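Local atomic coordinates of iron-containing superoxide dismutase B2 (Trypanosoma brucei, PDB entry 3ESF), a protein that probably protects the cell against superoxide, disproportionating it to hydrogen peroxide and dioxygen at an iron ion held by the protein. Residues 10-15 with 23-28; 3-8 with 31-36; 76-81 with 188-193; 114-119 with 139-144; 128-131 with 136-139. The protein carries 1 engineered substitution. One frame throughout, in Å; residues are numbered along the deposited sequence.

From the N terminus, contact 2 brings residues 3-8 back against helix 22-45 and so closes a loop that encloses contact 1, where 10-15 folds onto an earlier turn of the same helix. Both lie in the alpha-hairpin domain. Contact 3 follows and spans the longest stretch: 76-81, the end of helix 64-81, meets helix 188-196, joining the alpha-hairpin domain to the C-terminal domain. Contacts 4 and 5 fall within that span. In contact 4 helix 106-119 packs on strand 137-143; contact 5, at the turn end of the hairpin of strands 124-131 and 137-143, ends on the same strand and shares Val-139 with it. Contacts 1 and 3 meet at the iron, each supplying one histidine.

Contact 1. Residues 10-15 with 23-28; sequences WGYDGL and EQVTFH. With FE (Fe (III) ion), chain E.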
# COMPACT_ATOMS: atom_id res chain seq x y z
N TRP A 10 13.06 -15.44 15.57
CA TRP A 10 14.38 -14.99 16.02
C TRP A 10 14.36 -13.76 16.93
O TRP A 10 15.40 -13.13 17.13
CB TRP A 10 15.26 -14.71 14.80
CG TRP A 10 14.47 -14.41 13.57
CD1 TRP A 10 14.32 -15.22 12.47
CD2 TRP A 10 13.70 -13.23 13.30
NE1 TRP A 10 13.52 -14.62 11.55
CE2 TRP A 10 13.12 -13.40 12.02
CE3 TRP A 10 13.44 -12.05 14.02
CZ2 TRP A 10 12.29 -12.42 11.43
CZ3 TRP A 10 12.65 -11.07 13.44
CH2 TRP A 10 12.06 -11.27 12.15
N GLY A 11 13.18 -13.40 17.45
CA GLY A 11 13.06 -12.32 18.44
C GLY A 11 12.90 -10.95 17.80
O GLY A 11 13.22 -10.78 16.63
N TYR A 12 12.43 -9.97 18.56
CA TYR A 12 12.14 -8.63 18.01
C TYR A 12 13.39 -7.98 17.41
O TYR A 12 13.32 -7.32 16.38
CB TYR A 12 11.51 -7.69 19.06
CG TYR A 12 10.07 -8.03 19.36
CD1 TYR A 12 9.74 -8.83 20.45
CD2 TYR A 12 9.03 -7.58 18.53
CE1 TYR A 12 8.42 -9.17 20.73
CE2 TYR A 12 7.70 -7.91 18.79
CZ TYR A 12 7.41 -8.70 19.90
OH TYR A 12 6.11 -9.04 20.18
N ASP A 13 14.52 -8.18 18.08
CA ASP A 13 15.79 -7.57 17.64
C ASP A 13 16.63 -8.50 16.78
O ASP A 13 17.78 -8.20 16.49
CB ASP A 13 16.62 -7.12 18.85
CG ASP A 13 17.11 -8.30 19.71
OD1 ASP A 13 16.75 -9.47 19.44
OD2 ASP A 13 17.85 -8.04 20.67
N GLY A 14 16.05 -9.62 16.35
CA GLY A 14 16.80 -10.68 15.68
C GLY A 14 17.47 -10.32 14.37
O GLY A 14 18.52 -10.88 14.02
N LEU A 15 16.89 -9.36 13.65
CA LEU A 15 17.42 -8.95 12.35
C LEU A 15 18.11 -7.57 12.38
O LEU A 15 18.54 -7.06 11.33
CB LEU A 15 16.31 -8.98 11.26
CG LEU A 15 15.55 -10.29 11.00
CD1 LEU A 15 14.73 -10.25 9.75
CD2 LEU A 15 16.49 -11.46 10.92
N GLU A 23 12.70 -1.76 16.22
CA GLU A 23 11.51 -0.92 16.04
C GLU A 23 10.66 -1.28 14.81
O GLU A 23 9.45 -1.37 14.91
CB GLU A 23 11.82 0.58 16.09
CG GLU A 23 10.53 1.44 16.12
CD GLU A 23 10.79 2.95 16.10
OE1 GLU A 23 11.69 3.40 15.36
OE2 GLU A 23 10.07 3.68 16.83
N GLN A 24 11.31 -1.49 13.66
CA GLN A 24 10.64 -1.97 12.44
C GLN A 24 9.91 -3.31 12.61
O GLN A 24 8.74 -3.45 12.23
CB GLN A 24 11.66 -2.08 11.27
CG GLN A 24 11.05 -2.48 9.92
CD GLN A 24 10.05 -1.45 9.37
OE1 GLN A 24 10.42 -0.52 8.64
NE2 GLN A 24 8.76 -1.63 9.71
N VAL A 25 10.60 -4.30 13.16
CA VAL A 25 10.01 -5.60 13.46
C VAL A 25 8.88 -5.50 14.53
O VAL A 25 7.85 -6.19 14.41
CB VAL A 25 11.11 -6.62 13.89
CG1 VAL A 25 10.49 -7.97 14.33
CG2 VAL A 25 12.14 -6.83 12.74
N THR A 26 9.07 -4.67 15.55
CA THR A 26 8.05 -4.48 16.62
C THR A 26 6.75 -3.94 16.07
O THR A 26 5.70 -4.54 16.30
CB THR A 26 8.53 -3.54 17.73
OG1 THR A 26 9.65 -4.14 18.38
CG2 THR A 26 7.45 -3.35 18.77
N PHE A 27 6.79 -2.82 15.35
CA PHE A 27 5.54 -2.29 14.76
C PHE A 27 4.92 -3.30 13.81
O PHE A 27 3.71 -3.52 13.83
CB PHE A 27 5.72 -0.90 14.11
CG PHE A 27 5.64 0.23 15.10
CD1 PHE A 27 4.42 0.81 15.42
CD2 PHE A 27 6.79 0.68 15.76
CE1 PHE A 27 4.34 1.85 16.36
CE2 PHE A 27 6.73 1.71 16.69
CZ PHE A 27 5.50 2.29 17.00
N HIS A 28 5.75 -3.94 12.99
CA HIS A 28 5.22 -4.81 11.94
C HIS A 28 4.49 -6.05 12.52
O HIS A 28 3.37 -6.41 12.08
CB HIS A 28 6.36 -5.20 11.00
CG HIS A 28 5.90 -5.74 9.69
ND1 HIS A 28 6.76 -6.20 8.74
CD2 HIS A 28 4.65 -5.91 9.20
CE1 HIS A 28 6.07 -6.64 7.70
NE2 HIS A 28 4.79 -6.47 7.95
FE FE E . 3.19 -6.54 6.47
O HOH W 1 1.86 -6.69 4.80
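Val-25 points from helix 22-45 into the bend formed by Trp-10 and Tyr-12. Its CB lies 3.4 Å from Tyr-12 O, and both methyls flank that carbonyl oxygen. CG1, anti to the backbone N (chi1 175°), is carried outward to the indole, where it meets CZ3 of Trp-10 at 3.9 Å, at the ring's edge and close to its plane. Leu-15 CG, from the same loop, lies over one indole face, toward its rim, while NE1 hydrogen-bonds to Met-83 O and Trp-80 O; together these probably help to set how the indole is turned. Gly-11 to Gly-14 form a type I beta turn, closed by Gly-14 N to Gly-11 O, in the loop that leads into the first long helix of the iron/manganese superoxide dismutase fold. Tyr-12 runs at about a right angle to Thr-26: ring atom CD2 approaches OG1 to 3.5 Å obliquely. That hydroxyl is hydrogen-bonded to Lys-22 O one turn back, a bond allowed by a chi1 of -64° that sets OG1 beside its own backbone N. Tyr-12 OH reaches on along the helix to Asp-30 OD1. One turn beyond Val-25, the His-28 ring swings to the iron and binds it through NE2 at 2.2 Å, alongside His-76, Asp-161, His-165 and a water oxygen 2.1 Å from the metal.

Contact 2. Residues 3-8 with 31-36; sequences FSIPPL and KHHMGY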
# COMPACT_ATOMS: atom_id res chain seq x y z
N PHE A 3 -7.85 -17.73 17.24
CA PHE A 3 -6.71 -17.67 16.36
C PHE A 3 -5.51 -17.09 17.10
O PHE A 3 -5.65 -16.24 17.96
CB PHE A 3 -7.03 -16.86 15.10
CG PHE A 3 -8.10 -17.48 14.25
CD1 PHE A 3 -7.78 -18.47 13.32
CD2 PHE A 3 -9.44 -17.09 14.38
CE1 PHE A 3 -8.78 -19.07 12.54
CE2 PHE A 3 -10.45 -17.68 13.61
CZ PHE A 3 -10.11 -18.69 12.69
N SER A 4 -4.34 -17.60 16.77
CA SER A 4 -3.08 -17.05 17.28
C SER A 4 -2.02 -17.13 16.19
O SER A 4 -2.25 -17.73 15.12
CB SER A 4 -2.63 -17.76 18.55
OG SER A 4 -2.32 -19.11 18.28
N ILE A 5 -0.89 -16.47 16.42
CA ILE A 5 0.25 -16.58 15.51
C ILE A 5 1.46 -17.03 16.31
O ILE A 5 1.54 -16.77 17.51
CB ILE A 5 0.56 -15.25 14.75
CG1 ILE A 5 0.76 -14.05 15.72
CG2 ILE A 5 -0.50 -15.01 13.66
CD1 ILE A 5 1.19 -12.69 15.05
N PRO A 6 2.40 -17.73 15.63
CA PRO A 6 3.65 -18.13 16.30
C PRO A 6 4.48 -16.89 16.64
O PRO A 6 4.37 -15.85 15.95
CB PRO A 6 4.39 -18.98 15.24
CG PRO A 6 3.43 -19.21 14.12
CD PRO A 6 2.34 -18.15 14.22
N PRO A 7 5.32 -16.98 17.68
CA PRO A 7 6.21 -15.87 17.98
C PRO A 7 7.17 -15.66 16.80
O PRO A 7 7.28 -16.55 15.93
CB PRO A 7 6.95 -16.34 19.25
CG PRO A 7 6.87 -17.84 19.21
CD PRO A 7 5.52 -18.12 18.61
N LEU A 8 7.82 -14.51 16.75
CA LEU A 8 8.89 -14.28 15.78
C LEU A 8 9.92 -15.41 15.94
O LEU A 8 10.22 -15.80 17.06
CB LEU A 8 9.54 -12.92 16.02
CG LEU A 8 8.69 -11.68 15.69
CD1 LEU A 8 9.21 -10.48 16.44
CD2 LEU A 8 8.69 -11.40 14.19
N LYS A 31 1.77 -4.53 15.78
CA LYS A 31 0.66 -3.72 15.29
C LYS A 31 -0.01 -4.35 14.06
O LYS A 31 -1.17 -4.74 14.15
CB LYS A 31 1.07 -2.25 15.08
CG LYS A 31 1.79 -1.59 16.32
CD LYS A 31 0.85 -1.52 17.53
CE LYS A 31 1.19 -0.40 18.53
NZ LYS A 31 2.63 -0.26 18.93
N HIS A 32 0.71 -4.49 12.94
CA HIS A 32 0.10 -5.01 11.72
C HIS A 32 -0.28 -6.48 11.79
O HIS A 32 -1.45 -6.80 11.60
CB HIS A 32 0.94 -4.70 10.46
CG HIS A 32 1.14 -3.24 10.25
ND1 HIS A 32 0.18 -2.43 9.68
CD2 HIS A 32 2.15 -2.41 10.64
CE1 HIS A 32 0.61 -1.18 9.67
NE2 HIS A 32 1.80 -1.14 10.26
N HIS A 33 0.70 -7.34 12.06
CA HIS A 33 0.50 -8.80 12.03
C HIS A 33 -0.50 -9.22 13.12
O HIS A 33 -1.52 -9.86 12.81
CB HIS A 33 1.86 -9.55 12.13
CG HIS A 33 1.79 -11.03 11.83
ND1 HIS A 33 2.86 -11.88 11.98
CD2 HIS A 33 0.75 -11.81 11.43
CE1 HIS A 33 2.50 -13.11 11.67
NE2 HIS A 33 1.22 -13.09 11.33
N MET A 34 -0.25 -8.82 14.36
CA MET A 34 -1.20 -9.11 15.44
C MET A 34 -2.55 -8.41 15.28
O MET A 34 -3.55 -8.94 15.72
CB MET A 34 -0.62 -8.78 16.84
CG MET A 34 0.04 -9.97 17.57
SD MET A 34 -0.92 -11.50 17.88
CE MET A 34 -2.53 -10.84 18.26
N GLY A 35 -2.56 -7.25 14.65
CA GLY A 35 -3.81 -6.56 14.32
C GLY A 35 -4.78 -7.40 13.50
O GLY A 35 -6.01 -7.35 13.74
N TYR A 36 -4.27 -8.15 12.53
CA TYR A 36 -5.10 -9.06 11.73
C TYR A 36 -5.73 -10.15 12.59
O TYR A 36 -6.90 -10.48 12.42
CB TYR A 36 -4.31 -9.69 10.57
CG TYR A 36 -3.75 -8.69 9.56
CD1 TYR A 36 -4.60 -7.84 8.84
CD2 TYR A 36 -2.37 -8.60 9.32
CE1 TYR A 36 -4.09 -6.90 7.92
CE2 TYR A 36 -1.85 -7.67 8.39
CZ TYR A 36 -2.73 -6.83 7.69
OH TYR A 36 -2.24 -5.92 6.78
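Ile-5 and Met-34 mark the closest backbone approach, their CA atoms 7.6 Å apart, where an irregular N-terminal segment passes helix 22-45 near a wider pi-type turn at 31-33. Ile-5 does the reaching. Its CG1 branch sits between the backbone N and the carbonyl carbon (chi1 54°) and then extends, which brings CD1 down over the middle of the His-33 imidazole. This CH-pi contact is 3.5 Å from CD1 to the ring centroid and only 4° off the ring normal. The other branch, CG2, comes to 3.5 Å from His-33 NE2, so both methyls touch the ring. Met-34, bent at its second and third torsions, curls back until SD is 3.7 Å from Ile-5 CD1 and equally near CG1. Ile-5 also packs on Ile-73 of helix 64-81 and on Tyr-29 and Val-37, and so lies between the two helices of the alpha-hairpin domain. His-33 ND1 accepts a hydrogen bond from Trp-80 NE1; NE2, probably the protonated nitrogen, makes a weak one to Ile-73 O. The methyl over the face and these two bonds together probably restrict the imidazole's rotation, beside the metal ligand His-76.

Contact 3. Residues 76-81 with 188-193; sequences HNFYWE and WDHAEN. With FE (Fe (III) ion), chain E.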
# COMPACT_ATOMS: atom_id res chain seq x y z
N HIS A 76 2.32 -13.15 6.57
CA HIS A 76 3.29 -12.64 7.55
C HIS A 76 4.03 -13.74 8.27
O HIS A 76 5.21 -13.61 8.55
CB HIS A 76 2.60 -11.72 8.56
CG HIS A 76 2.27 -10.38 7.99
ND1 HIS A 76 1.16 -10.17 7.20
CD2 HIS A 76 2.95 -9.22 8.02
CE1 HIS A 76 1.17 -8.91 6.79
NE2 HIS A 76 2.25 -8.32 7.25
N ASN A 77 3.32 -14.81 8.63
CA ASN A 77 3.97 -15.98 9.22
C ASN A 77 5.08 -16.48 8.28
O ASN A 77 6.23 -16.72 8.71
CB ASN A 77 2.97 -17.13 9.48
CG ASN A 77 2.03 -16.85 10.67
OD1 ASN A 77 2.26 -15.95 11.47
ND2 ASN A 77 0.99 -17.68 10.79
N PHE A 78 4.72 -16.61 7.02
CA PHE A 78 5.63 -17.14 6.01
C PHE A 78 6.81 -16.17 5.78
O PHE A 78 7.96 -16.60 5.62
CB PHE A 78 4.86 -17.39 4.70
CG PHE A 78 5.49 -18.43 3.83
CD1 PHE A 78 5.36 -19.79 4.14
CD2 PHE A 78 6.22 -18.07 2.72
CE1 PHE A 78 5.96 -20.76 3.34
CE2 PHE A 78 6.81 -19.04 1.90
CZ PHE A 78 6.68 -20.38 2.22
N TYR A 79 6.50 -14.88 5.76
CA TYR A 79 7.51 -13.81 5.69
C TYR A 79 8.60 -13.87 6.78
O TYR A 79 9.78 -13.78 6.47
CB TYR A 79 6.79 -12.46 5.76
CG TYR A 79 7.67 -11.22 5.79
CD1 TYR A 79 8.62 -10.98 4.79
CD2 TYR A 79 7.53 -10.28 6.83
CE1 TYR A 79 9.39 -9.82 4.80
CE2 TYR A 79 8.30 -9.15 6.87
CZ TYR A 79 9.22 -8.90 5.85
OH TYR A 79 9.98 -7.74 5.89
N TRP A 80 8.20 -13.95 8.06
CA TRP A 80 9.17 -14.04 9.15
C TRP A 80 10.04 -15.28 9.01
O TRP A 80 11.24 -15.21 9.25
CB TRP A 80 8.53 -14.02 10.56
CG TRP A 80 7.65 -12.85 10.85
CD1 TRP A 80 6.35 -12.89 11.27
CD2 TRP A 80 7.99 -11.45 10.73
NE1 TRP A 80 5.86 -11.61 11.41
CE2 TRP A 80 6.84 -10.71 11.08
CE3 TRP A 80 9.16 -10.76 10.35
CZ2 TRP A 80 6.81 -9.31 11.09
CZ3 TRP A 80 9.14 -9.36 10.35
CH2 TRP A 80 7.97 -8.65 10.72
N GLU A 81 9.44 -16.41 8.63
CA GLU A 81 10.19 -17.64 8.39
C GLU A 81 11.12 -17.58 7.17
O GLU A 81 12.11 -18.30 7.11
CB GLU A 81 9.25 -18.84 8.28
CG GLU A 81 8.65 -19.27 9.62
CD GLU A 81 9.69 -19.78 10.62
OE1 GLU A 81 10.88 -19.91 10.26
OE2 GLU A 81 9.31 -20.05 11.79
N TRP A 188 17.41 -19.68 3.47
CA TRP A 188 17.46 -20.84 2.57
C TRP A 188 17.14 -22.18 3.25
O TRP A 188 16.74 -23.14 2.57
CB TRP A 188 18.81 -20.92 1.82
CG TRP A 188 19.08 -19.69 0.98
CD1 TRP A 188 20.10 -18.81 1.16
CD2 TRP A 188 18.31 -19.20 -0.12
NE1 TRP A 188 20.01 -17.80 0.22
CE2 TRP A 188 18.93 -18.03 -0.58
CE3 TRP A 188 17.15 -19.64 -0.77
CZ2 TRP A 188 18.43 -17.29 -1.67
CZ3 TRP A 188 16.67 -18.91 -1.86
CH2 TRP A 188 17.30 -17.75 -2.29
N ASP A 189 17.34 -22.26 4.57
CA ASP A 189 16.92 -23.43 5.38
C ASP A 189 15.40 -23.65 5.27
O ASP A 189 14.95 -24.76 4.98
CB ASP A 189 17.31 -23.29 6.87
CG ASP A 189 18.80 -23.00 7.09
OD1 ASP A 189 19.56 -22.83 6.09
OD2 ASP A 189 19.21 -22.96 8.29
N HIS A 190 14.64 -22.58 5.50
CA HIS A 190 13.18 -22.57 5.37
C HIS A 190 12.74 -22.84 3.94
O HIS A 190 11.84 -23.64 3.72
CB HIS A 190 12.61 -21.23 5.86
CG HIS A 190 11.14 -21.08 5.62
ND1 HIS A 190 10.62 -20.32 4.59
CD2 HIS A 190 10.08 -21.62 6.27
CE1 HIS A 190 9.30 -20.39 4.63
NE2 HIS A 190 8.95 -21.18 5.64
N ALA A 191 13.38 -22.18 2.98
CA ALA A 191 13.06 -22.35 1.57
C ALA A 191 13.27 -23.81 1.11
O ALA A 191 12.42 -24.38 0.43
CB ALA A 191 13.89 -21.38 0.73
N GLU A 192 14.41 -24.39 1.49
CA GLU A 192 14.73 -25.80 1.19
C GLU A 192 13.72 -26.80 1.75
O GLU A 192 13.31 -27.72 1.06
CB GLU A 192 16.10 -26.15 1.73
CG GLU A 192 16.67 -27.41 1.14
CD GLU A 192 18.06 -27.65 1.67
OE1 GLU A 192 18.19 -27.80 2.92
OE2 GLU A 192 19.01 -27.67 0.86
N ASN A 193 13.35 -26.61 3.02
CA ASN A 193 12.32 -27.41 3.65
C ASN A 193 10.93 -27.27 2.98
O ASN A 193 10.23 -28.27 2.80
CB ASN A 193 12.26 -27.13 5.17
CG ASN A 193 13.45 -27.76 5.95
OD1 ASN A 193 14.29 -28.54 5.43
ND2 ASN A 193 13.49 -27.43 7.25
FE FE E . 3.19 -6.54 6.47
O HOH W 1 1.86 -6.69 4.80
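The imidazole of His-190 has Glu-81 CB over one face and Phe-78 at its edge. Glu-81 CB lies 3.7 Å from the ring centroid, 20° off the normal, as a CH-pi contact displaced toward CD2 and NE2. At the edge, CE1 is directed at one face of Phe-78, coming to 3.6 Å from CZ. This is a T-shaped pair: the Phe-78 and His-190 centroids are 4.8 Å apart and the planes meet at 69°. Both rings are carried out to meet by a first torsion that sets CG anti to the backbone N (chi1 174° in His-190). Glu-81 also presents its carbonyl: O stands 3.2 Å from His-190 CB and 3.3 Å from CG.

So the end of helix 64-81, from the alpha-hairpin domain, is joined to helix 188-196 of the C-terminal domain. Phe-78 further packs on Pro-156 of strand 154-161, and Ala-191 lies against the same strand. Further back on the helix, His-76 binds iron through NE2 at 2.2 Å, with ND1 hydrogen-bonded to Gln-72 O, a second-shell bond that probably helps to orient the ligand. Between 76-81 and 188-193 themselves no hydrogen bond forms; the nearby polar link is Asn-187 ND2 to Glu-81 O. Glu-81 OE1 stays 5.2 Å from His-190 NE2, so any electrostatic pull between them would probably be modest. The two helices meet here through ring and methylene contacts, with no salt bridge between Glu-81 and His-190.

Contact 4. Residues 114-119 with 139-144; sequences TNAAVG and VFQTHD
Ala-116 faces the strand with its methyl, which is received between Val-139 and Gln-141. This is helix-on-sheet packing in the C-terminal alpha/beta domain of the iron/manganese superoxide dismutases: helix 106-119 lies on strand 137-143, an outermost strand, within this chain, of the antiparallel sheet. Being two residues apart, Val-139 and Gln-141 leave the strand on the same side, toward the helix, while Phe-140 between them points away and packs on Val-129. Val-139 offers a single methyl, CG1, at 3.7 Å from Ala-116 CB; it also touches Phe-109 and Glu-112, earlier on the helix. Gln-141 behaves differently. Its chain is extended beyond CG (chi2 171°) and runs alongside the alanine, so that the aliphatic CG stands 3.9 Å from the Ala-116 methyl and the amide carbon CD of Gln-141 comes to 3.8 Å from Ala-116 O. Gln-141 OE1 accepts a hydrogen bond from His-120 ND1, just past the helix end. His-120 also bonds through NE2 to His-143 ND1, and His-143 NE2 hydrogen-bonds to Asp-144 OD2 of the second subunit; the reverse bond is made as well, so the strand end belongs to the dimer interface. With OE1 engaged by His-120, the amide turns its other arm over the alanine, and Gln-141 NE2 comes to rest 3.6 Å from Ala-116 CB.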
# COMPACT_ATOMS: atom_id res chain seq x y z
N THR A 114 14.13 -9.63 -7.47
CA THR A 114 14.36 -8.21 -7.16
C THR A 114 13.44 -7.32 -8.00
O THR A 114 12.79 -6.40 -7.46
CB THR A 114 15.84 -7.81 -7.38
OG1 THR A 114 16.70 -8.70 -6.64
CG2 THR A 114 16.11 -6.38 -6.98
N ASN A 115 13.33 -7.62 -9.29
CA ASN A 115 12.56 -6.78 -10.22
C ASN A 115 11.08 -6.80 -9.82
O ASN A 115 10.39 -5.77 -9.84
CB ASN A 115 12.79 -7.20 -11.69
CG ASN A 115 14.10 -6.65 -12.30
OD1 ASN A 115 14.51 -7.04 -13.40
ND2 ASN A 115 14.76 -5.76 -11.59
N ALA A 116 10.61 -7.98 -9.39
CA ALA A 116 9.22 -8.16 -8.91
C ALA A 116 8.95 -7.41 -7.60
O ALA A 116 7.91 -6.77 -7.45
CB ALA A 116 8.91 -9.67 -8.72
N ALA A 117 9.86 -7.55 -6.64
CA ALA A 117 9.72 -6.92 -5.32
C ALA A 117 9.81 -5.38 -5.41
O ALA A 117 9.05 -4.68 -4.77
CB ALA A 117 10.78 -7.47 -4.31
N VAL A 118 10.75 -4.88 -6.20
CA VAL A 118 10.99 -3.44 -6.33
C VAL A 118 9.93 -2.84 -7.22
O VAL A 118 9.44 -1.74 -6.97
CB VAL A 118 12.42 -3.16 -6.86
CG1 VAL A 118 12.59 -1.70 -7.32
CG2 VAL A 118 13.44 -3.50 -5.77
N GLY A 119 9.51 -3.59 -8.22
CA GLY A 119 8.54 -3.06 -9.18
C GLY A 119 7.09 -3.12 -8.74
O GLY A 119 6.26 -2.47 -9.35
N VAL A 139 8.98 -16.95 -10.02
CA VAL A 139 8.68 -15.74 -9.25
C VAL A 139 7.21 -15.37 -9.50
O VAL A 139 6.71 -15.47 -10.61
CB VAL A 139 9.60 -14.58 -9.64
CG1 VAL A 139 9.27 -13.36 -8.80
CG2 VAL A 139 11.09 -14.98 -9.48
N PHE A 140 6.52 -14.96 -8.43
CA PHE A 140 5.08 -14.80 -8.48
C PHE A 140 4.73 -13.65 -7.54
O PHE A 140 5.22 -13.60 -6.42
CB PHE A 140 4.43 -16.11 -8.03
CG PHE A 140 2.93 -16.09 -8.02
CD1 PHE A 140 2.20 -16.23 -9.19
CD2 PHE A 140 2.23 -15.97 -6.81
CE1 PHE A 140 0.82 -16.23 -9.17
CE2 PHE A 140 0.84 -15.97 -6.78
CZ PHE A 140 0.13 -16.10 -7.94
N GLN A 141 3.94 -12.70 -8.02
CA GLN A 141 3.52 -11.59 -7.15
C GLN A 141 2.06 -11.77 -6.70
O GLN A 141 1.23 -12.28 -7.43
CB GLN A 141 3.67 -10.25 -7.89
CG GLN A 141 5.09 -9.93 -8.26
CD GLN A 141 5.19 -8.73 -9.18
OE1 GLN A 141 4.74 -7.62 -8.85
NE2 GLN A 141 5.81 -8.93 -10.32
N THR A 142 1.76 -11.31 -5.49
CA THR A 142 0.37 -11.06 -5.13
C THR A 142 0.21 -9.61 -4.69
O THR A 142 1.16 -8.98 -4.20
CB THR A 142 -0.13 -12.01 -4.04
OG1 THR A 142 0.66 -11.86 -2.85
CG2 THR A 142 -0.06 -13.47 -4.52
N HIS A 143 -1.00 -9.09 -4.84
CA HIS A 143 -1.31 -7.70 -4.54
C HIS A 143 -2.19 -7.69 -3.29
O HIS A 143 -3.03 -8.61 -3.10
CB HIS A 143 -2.05 -7.09 -5.72
CG HIS A 143 -2.19 -5.60 -5.66
ND1 HIS A 143 -1.11 -4.76 -5.48
CD2 HIS A 143 -3.27 -4.80 -5.81
CE1 HIS A 143 -1.53 -3.50 -5.50
NE2 HIS A 143 -2.83 -3.50 -5.69
N ASP A 144 -2.00 -6.67 -2.46
CA ASP A 144 -2.75 -6.54 -1.18
C ASP A 144 -2.60 -7.79 -0.29
O ASP A 144 -1.50 -8.07 0.18
CB ASP A 144 -4.21 -6.18 -1.45
CG ASP A 144 -4.33 -4.90 -2.23
OD1 ASP A 144 -3.59 -3.95 -1.89
OD2 ASP A 144 -5.15 -4.85 -3.18

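Contact 5. Residues 128-131 with 136-139; sequences LVQD and KLKV
Val-129 and Lys-138 form the hydrogen-bonded pair at the heart of this antiparallel hairpin, with two backbone bonds, Val-129 N to Lys-138 O at 3.0 Å and Lys-138 N to Val-129 O at 2.9 Å. A third joins Asp-131 N to Lys-136 O at 2.9 Å. The tight part is the face carrying Leu-128, Gln-130 and Leu-137. Here Leu-137 lies obliquely across two neighbours: CG meets Leu-128 CD1 at 3.8 Å, and CD1 meets Gln-130 CB at 3.6 Å. The opposite face is looser. There Lys-138, an exposed residue, stretches its extended chain past the Val-129 methyl, CG to CG2 3.6 Å, and also touches Leu-154; NZ remains 5.9 Å from Asp-131 OD2, too far for a salt bridge. Lys-136 is exposed as well, its NZ making a weak hydrogen bond to Ala-101 O. Asp-131 spends OD1 instead on the backbone N atoms of Thr-133 and Thr-134, bridging within the connecting turn. Strand 124-131 is central in the sheet, bonded on its other side to strand 154-161. Leu-137 is buried against helix 93-103, Leu-128 and Val-139 pack against Phe-109 of helix 106-119, and Phe-195 of helix 188-196 touches Gln-130 and Leu-137.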
# COMPACT_ATOMS: atom_id res chain seq x y z
N LEU A 128 8.72 -16.58 -4.19
CA LEU A 128 9.21 -17.72 -4.94
C LEU A 128 8.18 -18.82 -4.67
O LEU A 128 7.84 -19.06 -3.51
CB LEU A 128 10.63 -18.12 -4.48
CG LEU A 128 11.31 -19.38 -5.07
CD1 LEU A 128 11.36 -19.35 -6.60
CD2 LEU A 128 12.72 -19.54 -4.51
N VAL A 129 7.64 -19.43 -5.72
CA VAL A 129 6.71 -20.54 -5.58
C VAL A 129 7.11 -21.69 -6.48
O VAL A 129 7.86 -21.52 -7.45
CB VAL A 129 5.19 -20.16 -5.91
CG1 VAL A 129 4.69 -19.01 -5.05
CG2 VAL A 129 4.99 -19.91 -7.41
N GLN A 130 6.62 -22.88 -6.16
CA GLN A 130 6.78 -24.02 -7.03
C GLN A 130 5.42 -24.42 -7.59
O GLN A 130 4.44 -24.53 -6.84
CB GLN A 130 7.39 -25.19 -6.27
CG GLN A 130 7.74 -26.40 -7.19
CD GLN A 130 8.17 -27.63 -6.42
OE1 GLN A 130 7.82 -27.79 -5.25
NE2 GLN A 130 8.91 -28.51 -7.08
N ASP A 131 5.36 -24.61 -8.90
CA ASP A 131 4.28 -25.35 -9.54
C ASP A 131 4.35 -26.87 -9.18
O ASP A 131 5.30 -27.58 -9.52
CB ASP A 131 4.33 -25.16 -11.06
CG ASP A 131 3.12 -25.74 -11.77
OD1 ASP A 131 2.79 -26.92 -11.55
OD2 ASP A 131 2.49 -25.03 -12.57
N LYS A 136 8.36 -26.91 -11.72
CA LYS A 136 9.10 -25.66 -11.98
C LYS A 136 8.92 -24.63 -10.89
O LYS A 136 7.82 -24.47 -10.34
CB LYS A 136 8.70 -25.00 -13.31
CG LYS A 136 9.19 -25.67 -14.58
CD LYS A 136 10.72 -25.74 -14.66
CE LYS A 136 11.15 -26.42 -15.94
NZ LYS A 136 12.26 -27.36 -15.67
N LEU A 137 10.00 -23.93 -10.57
CA LEU A 137 9.95 -22.78 -9.68
C LEU A 137 9.70 -21.52 -10.51
O LEU A 137 10.19 -21.41 -11.65
CB LEU A 137 11.30 -22.62 -8.97
CG LEU A 137 11.66 -23.06 -7.56
CD1 LEU A 137 10.70 -24.08 -6.95
CD2 LEU A 137 13.08 -23.55 -7.59
N LYS A 138 8.95 -20.58 -9.93
CA LYS A 138 8.72 -19.30 -10.58
C LYS A 138 8.66 -18.15 -9.57
O LYS A 138 8.36 -18.36 -8.40
CB LYS A 138 7.48 -19.36 -11.48
CG LYS A 138 6.14 -19.53 -10.80
CD LYS A 138 5.00 -19.41 -11.84
CE LYS A 138 3.62 -19.60 -11.19
NZ LYS A 138 2.46 -19.18 -12.05
N VAL A 139 8.98 -16.95 -10.02
CA VAL A 139 8.68 -15.74 -9.25
C VAL A 139 7.21 -15.37 -9.50
O VAL A 139 6.71 -15.47 -10.61
CB VAL A 139 9.60 -14.58 -9.64
CG1 VAL A 139 9.27 -13.36 -8.80
CG2 VAL A 139 11.09 -14.98 -9.48